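Long-range contacts in BB1 (PDB 6D0T), which is a de novo designed eight-stranded antiparallel beta-barrel, made in work toward synthetic barrels that activate the fluorescence of a bound dye: residues Y7-W12 with V84-V90; M1-A5 with P63-R67. All coordinates share one frame; numbering follows the deposited sequence.

Contact 1. Residues Y7-W12 with V84-V90; sequences YFPGTW and VRSPDSV
Tyr7 reaches across to the turn between strands 77-86 and 89-96 and donates a hydrogen bond to a main-chain oxygen. The OH lies 2.8 Å from Ser86 O, almost in line with that carbonyl (C=O...O angle 163°). Two valines press on the same end of the ring: Val84 CG1 sits 3.6 Å from Tyr7 CZ, and Val90 CG2 meets the ring edge 3.8 Å from Tyr7 CE1. With CG anti to the backbone N (chi1 176°), the ring extends from helix 4-7 far enough to make these contacts. Phe8, with Tyr7 CD1 over one face of its ring, touches Val84 CG2 through CZ at 4.0 Å, while Trp12 CZ3 lies 3.9 Å from Val90 CG2. The three aromatic side chains lie at one end of the closed antiparallel barrel, where strand 10-18 begins. Trp12 NE1 donates to Phe8 O at 2.9 Å, near the indole plane, linking the ring to the backbone four residues earlier. The acceptor Ser86 O belongs to a type I turn from Ser86 to Ser89, where Ser86 OG donates to Asp88 OD1. Farther out, Arg108 forms a cation-pi contact with Tyr7 and hydrogen bonds to Tyr7 O and Pro87 O.

Contact 2. Residues M1-A5 with P63-R67; sequences MVDAA and PYEYR
Tyr66 lays its ring among Met1, Val2 and Ala4, each touching a different part of it. Met1 CE comes in 4.0 Å from Tyr66 CD2, the methionine chain bending at its last torsion (chi3 73°) to bring the methyl group there as the two side chains pass in opposite directions. Val2 CG2 packs 3.9 Å from Tyr66 CE2, and on the other ortho carbon Ala4 CB lies 3.7 Å from CE1 of the same ring. Beyond the ring, the hydroxyl donates to Val2 O at 2.7 Å. The carbonyl oxygen lies near the ring plane, but the hydroxyl stands 36° out of the carbonyl plane, off the lone-pair directions, although the bond is short. Just after this acceptor, Asp3 serves as N-cap of helix 4-7, its OD1 accepting from Gln6 N. The contact joins the N-terminal arm and helix start to the loop that leads into strand 67-72. On the barrel side, Phe8 meets Tyr66 edge-to-face and Leu82 and Ile58 pack against it. A largely buried phenol is surrounded by hydrocarbon while its one polar atom is paired with a main-chain carbonyl; with the packing on the ring, this bond probably limits how far it can shift.

From the N terminus, the arm 1-5 packs against 63-67, so contact 2 closes a long loop spanning strands 10-18 to 51-59. The chain passes through helix 4-7 into 7-12, whose partner 84-90 lies beyond 63-67; contact 1 thus closes a second loop, from the rest of strand 10-18 through 67-72 to most of 77-86. The segments alternate, so the two loops cross rather than nest. Their centres are about 12 Å apart, and they meet directly: Val2 packs on Tyr7, Phe8 and Val84, and Pro9 CD lies 3.4 Å from Ala4 O. Together they tie the N-terminal arm and helix to the connections preceding strands 67-72 and 89-96 at one end of the barrel.

Contact 1. Residues Y7-W12 with V84-V90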
loop_
_atom_site.group_PDB
_atom_site.type_symbol
_atom_site.label_atom_id
_atom_site.label_comp_id
_atom_site.label_asym_id
_atom_site.label_seq_id
_atom_site.Cartn_x
_atom_site.Cartn_y
_atom_site.Cartn_z
ATOM N N TYR A 7 3.153 7.955 -11.970
ATOM C CA TYR A 7 2.228 8.383 -10.944
ATOM C C TYR A 7 2.644 7.949 -9.533
ATOM O O TYR A 7 2.610 8.768 -8.607
ATOM C CB TYR A 7 0.822 7.848 -11.262
ATOM C CG TYR A 7 -0.178 8.179 -10.177
ATOM C CD1 TYR A 7 -0.395 7.307 -9.143
ATOM C CD2 TYR A 7 -0.875 9.376 -10.178
ATOM C CE1 TYR A 7 -1.235 7.606 -8.125
ATOM C CE2 TYR A 7 -1.734 9.696 -9.180
ATOM C CZ TYR A 7 -1.935 8.798 -8.135
ATOM O OH TYR A 7 -2.787 9.089 -7.095
ATOM N N PHE A 8 3.042 6.697 -9.356
ATOM C CA PHE A 8 3.150 6.191 -7.988
ATOM C C PHE A 8 4.415 6.628 -7.264
ATOM O O PHE A 8 4.360 6.785 -6.038
ATOM C CB PHE A 8 3.042 4.659 -7.950
ATOM C CG PHE A 8 1.654 4.151 -8.219
ATOM C CD1 PHE A 8 0.651 4.353 -7.322
ATOM C CD2 PHE A 8 1.350 3.512 -9.435
ATOM C CE1 PHE A 8 -0.649 3.916 -7.601
ATOM C CE2 PHE A 8 0.079 3.069 -9.697
ATOM C CZ PHE A 8 -0.924 3.286 -8.794
ATOM N N PRO A 9 5.542 6.863 -7.934
ATOM C CA PRO A 9 6.761 7.211 -7.190
ATOM C C PRO A 9 6.593 8.445 -6.339
ATOM O O PRO A 9 5.946 9.429 -6.721
ATOM C CB PRO A 9 7.816 7.398 -8.290
ATOM C CG PRO A 9 7.343 6.448 -9.366
ATOM C CD PRO A 9 5.832 6.642 -9.363
ATOM N N GLY A 10 7.194 8.383 -5.156
ATOM C CA GLY A 10 7.034 9.447 -4.194
ATOM C C GLY A 10 6.868 8.936 -2.777
ATOM O O GLY A 10 7.006 7.735 -2.501
ATOM N N THR A 11 6.618 9.876 -1.879
ATOM C CA THR A 11 6.381 9.592 -0.465
ATOM C C THR A 11 4.899 9.740 -0.157
ATOM O O THR A 11 4.277 10.723 -0.547
ATOM C CB THR A 11 7.188 10.539 0.403
ATOM O OG1 THR A 11 8.565 10.387 0.076
ATOM C CG2 THR A 11 6.997 10.224 1.886
ATOM N N TRP A 12 4.342 8.753 0.550
ATOM C CA TRP A 12 2.927 8.705 0.849
ATOM C C TRP A 12 2.740 8.346 2.312
ATOM O O TRP A 12 3.516 7.572 2.871
ATOM C CB TRP A 12 2.194 7.657 0.033
ATOM C CG TRP A 12 2.346 7.762 -1.479
ATOM C CD1 TRP A 12 3.472 7.470 -2.227
ATOM C CD2 TRP A 12 1.327 8.108 -2.411
ATOM N NE1 TRP A 12 3.204 7.641 -3.556
ATOM C CE2 TRP A 12 1.888 8.038 -3.694
ATOM C CE3 TRP A 12 -0.010 8.492 -2.285
ATOM C CZ2 TRP A 12 1.161 8.316 -4.838
ATOM C CZ3 TRP A 12 -0.734 8.766 -3.430
ATOM C CH2 TRP A 12 -0.151 8.678 -4.689
ATOM N N VAL A 84 -6.864 4.493 -7.925
ATOM C CA VAL A 84 -6.495 5.902 -7.902
ATOM C C VAL A 84 -7.740 6.774 -7.949
ATOM O O VAL A 84 -8.639 6.548 -8.759
ATOM C CB VAL A 84 -5.576 6.216 -9.092
ATOM C CG1 VAL A 84 -5.212 7.731 -9.128
ATOM C CG2 VAL A 84 -4.321 5.388 -9.014
ATOM N N ARG A 85 -7.790 7.790 -7.082
ATOM C CA ARG A 85 -8.927 8.705 -6.999
ATOM C C ARG A 85 -8.614 10.136 -7.384
ATOM O O ARG A 85 -9.549 10.893 -7.688
ATOM C CB ARG A 85 -9.493 8.747 -5.570
ATOM C CG ARG A 85 -9.854 7.423 -4.936
ATOM C CD ARG A 85 -10.973 6.740 -5.643
ATOM N NE ARG A 85 -12.092 7.639 -5.907
ATOM C CZ ARG A 85 -13.249 7.260 -6.441
ATOM N NH1 ARG A 85 -13.477 5.977 -6.720
ATOM N NH2 ARG A 85 -14.170 8.174 -6.721
ATOM N N SER A 86 -7.349 10.553 -7.312
ATOM C CA SER A 86 -6.962 11.932 -7.590
ATOM C C SER A 86 -5.458 11.945 -7.734
ATOM O O SER A 86 -4.822 10.899 -7.529
ATOM C CB SER A 86 -7.360 12.868 -6.453
ATOM O OG SER A 86 -6.451 12.665 -5.385
ATOM N N PRO A 87 -4.840 13.094 -8.022
ATOM C CA PRO A 87 -3.374 13.116 -8.130
ATOM C C PRO A 87 -2.678 12.772 -6.833
ATOM O O PRO A 87 -1.518 12.328 -6.885
ATOM C CB PRO A 87 -3.066 14.546 -8.588
ATOM C CG PRO A 87 -4.337 14.958 -9.327
ATOM C CD PRO A 87 -5.435 14.328 -8.532
ATOM N N ASP A 88 -3.351 12.913 -5.688
ATOM C CA ASP A 88 -2.697 12.678 -4.405
ATOM C C ASP A 88 -3.358 11.610 -3.537
ATOM O O ASP A 88 -2.970 11.481 -2.372
ATOM C CB ASP A 88 -2.575 13.986 -3.604
ATOM C CG ASP A 88 -3.926 14.563 -3.138
ATOM O OD1 ASP A 88 -5.009 13.981 -3.397
ATOM O OD2 ASP A 88 -3.877 15.628 -2.454
ATOM N N SER A 89 -4.294 10.805 -4.059
ATOM C CA SER A 89 -5.053 9.893 -3.202
ATOM C C SER A 89 -5.337 8.592 -3.926
ATOM O O SER A 89 -5.804 8.607 -5.068
ATOM C CB SER A 89 -6.382 10.524 -2.753
ATOM O OG SER A 89 -7.191 9.575 -2.102
ATOM N N VAL A 90 -5.029 7.473 -3.253
ATOM C CA VAL A 90 -5.248 6.131 -3.776
ATOM C C VAL A 90 -5.986 5.316 -2.718
ATOM O O VAL A 90 -5.548 5.261 -1.564
ATOM C CB VAL A 90 -3.914 5.437 -4.141
ATOM C CG1 VAL A 90 -4.196 4.036 -4.720
ATOM C CG2 VAL A 90 -3.133 6.257 -5.126
#

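Contact 2. Residues M1-A5 with P63-R67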
loop_
_atom_site.group_PDB
_atom_site.type_symbol
_atom_site.label_atom_id
_atom_site.label_comp_id
_atom_site.label_asym_id
_atom_site.label_seq_id
_atom_site.Cartn_x
_atom_site.Cartn_y
_atom_site.Cartn_z
ATOM N N MET A 1 -6.195 4.838 -17.360
ATOM C CA MET A 1 -5.473 4.500 -16.111
ATOM C C MET A 1 -4.175 5.283 -15.994
ATOM O O MET A 1 -3.632 5.743 -16.972
ATOM C CB MET A 1 -5.201 3.001 -16.071
ATOM C CG MET A 1 -6.489 2.182 -16.085
ATOM S SD MET A 1 -6.226 0.450 -15.679
ATOM C CE MET A 1 -5.910 0.553 -13.906
ATOM N N VAL A 2 -3.674 5.444 -14.772
ATOM C CA VAL A 2 -2.408 6.114 -14.615
ATOM C C VAL A 2 -1.289 5.232 -15.144
ATOM O O VAL A 2 -1.380 4.001 -15.163
ATOM C CB VAL A 2 -2.141 6.493 -13.141
ATOM C CG1 VAL A 2 -3.272 7.357 -12.577
ATOM C CG2 VAL A 2 -1.858 5.258 -12.245
ATOM N N ASP A 3 -0.193 5.900 -15.514
ATOM C CA ASP A 3 1.077 5.293 -15.862
ATOM C C ASP A 3 1.820 5.018 -14.570
ATOM O O ASP A 3 2.066 5.945 -13.794
ATOM C CB ASP A 3 1.846 6.246 -16.775
ATOM C CG ASP A 3 3.193 5.737 -17.177
ATOM O OD1 ASP A 3 4.071 5.588 -16.283
ATOM O OD2 ASP A 3 3.403 5.549 -18.406
ATOM N N ALA A 4 2.145 3.753 -14.314
ATOM C CA ALA A 4 2.604 3.381 -12.976
ATOM C C ALA A 4 3.838 4.177 -12.559
ATOM O O ALA A 4 3.918 4.696 -11.428
ATOM C CB ALA A 4 2.903 1.880 -12.925
ATOM N N ALA A 5 4.843 4.222 -13.424
ATOM C CA ALA A 5 6.090 4.866 -13.027
ATOM C C ALA A 5 6.015 6.375 -13.060
ATOM O O ALA A 5 6.836 7.028 -12.415
ATOM C CB ALA A 5 7.236 4.364 -13.901
ATOM N N PRO A 63 -5.100 -7.445 -16.870
ATOM C CA PRO A 63 -5.576 -6.394 -17.773
ATOM C C PRO A 63 -6.500 -5.373 -17.117
ATOM O O PRO A 63 -6.783 -4.337 -17.736
ATOM C CB PRO A 63 -6.308 -7.190 -18.865
ATOM C CG PRO A 63 -6.614 -8.497 -18.264
ATOM C CD PRO A 63 -5.568 -8.788 -17.259
ATOM N N TYR A 64 -6.991 -5.612 -15.905
ATOM C CA TYR A 64 -8.068 -4.800 -15.358
ATOM C C TYR A 64 -7.609 -3.769 -14.340
ATOM O O TYR A 64 -8.240 -2.715 -14.200
ATOM C CB TYR A 64 -9.110 -5.692 -14.666
ATOM C CG TYR A 64 -9.671 -6.815 -15.491
ATOM C CD1 TYR A 64 -9.833 -8.072 -14.934
ATOM C CD2 TYR A 64 -10.096 -6.615 -16.791
ATOM C CE1 TYR A 64 -10.387 -9.116 -15.656
ATOM C CE2 TYR A 64 -10.654 -7.659 -17.530
ATOM C CZ TYR A 64 -10.792 -8.907 -16.946
ATOM O OH TYR A 64 -11.340 -9.963 -17.645
ATOM N N GLU A 65 -6.573 -4.070 -13.572
ATOM C CA GLU A 65 -6.358 -3.270 -12.381
ATOM C C GLU A 65 -4.957 -3.536 -11.847
ATOM O O GLU A 65 -4.349 -4.572 -12.133
ATOM C CB GLU A 65 -7.408 -3.574 -11.309
ATOM C CG GLU A 65 -7.272 -4.917 -10.702
ATOM C CD GLU A 65 -8.520 -5.312 -9.919
ATOM O OE1 GLU A 65 -9.339 -4.417 -9.595
ATOM O OE2 GLU A 65 -8.681 -6.515 -9.630
ATOM N N TYR A 66 -4.465 -2.590 -11.058
ATOM C CA TYR A 66 -3.146 -2.738 -10.448
ATOM C C TYR A 66 -3.182 -3.764 -9.322
ATOM O O TYR A 66 -4.139 -3.813 -8.546
ATOM C CB TYR A 66 -2.646 -1.387 -9.902
ATOM C CG TYR A 66 -2.078 -0.484 -10.976
ATOM C CD1 TYR A 66 -0.836 -0.751 -11.517
ATOM C CD2 TYR A 66 -2.790 0.588 -11.471
ATOM C CE1 TYR A 66 -0.312 0.009 -12.468
ATOM C CE2 TYR A 66 -2.259 1.370 -12.473
ATOM C CZ TYR A 66 -1.005 1.062 -12.962
ATOM O OH TYR A 66 -0.401 1.788 -13.953
ATOM N N ARG A 67 -2.119 -4.573 -9.236
ATOM C CA ARG A 67 -1.885 -5.498 -8.137
ATOM C C ARG A 67 -1.146 -4.784 -7.015
ATOM O O ARG A 67 -0.176 -4.068 -7.269
ATOM C CB ARG A 67 -1.060 -6.702 -8.598
ATOM C CG ARG A 67 -0.674 -7.672 -7.473
ATOM C CD ARG A 67 0.175 -8.811 -8.002
ATOM N NE ARG A 67 0.639 -9.667 -6.916
ATOM C CZ ARG A 67 1.728 -9.427 -6.192
#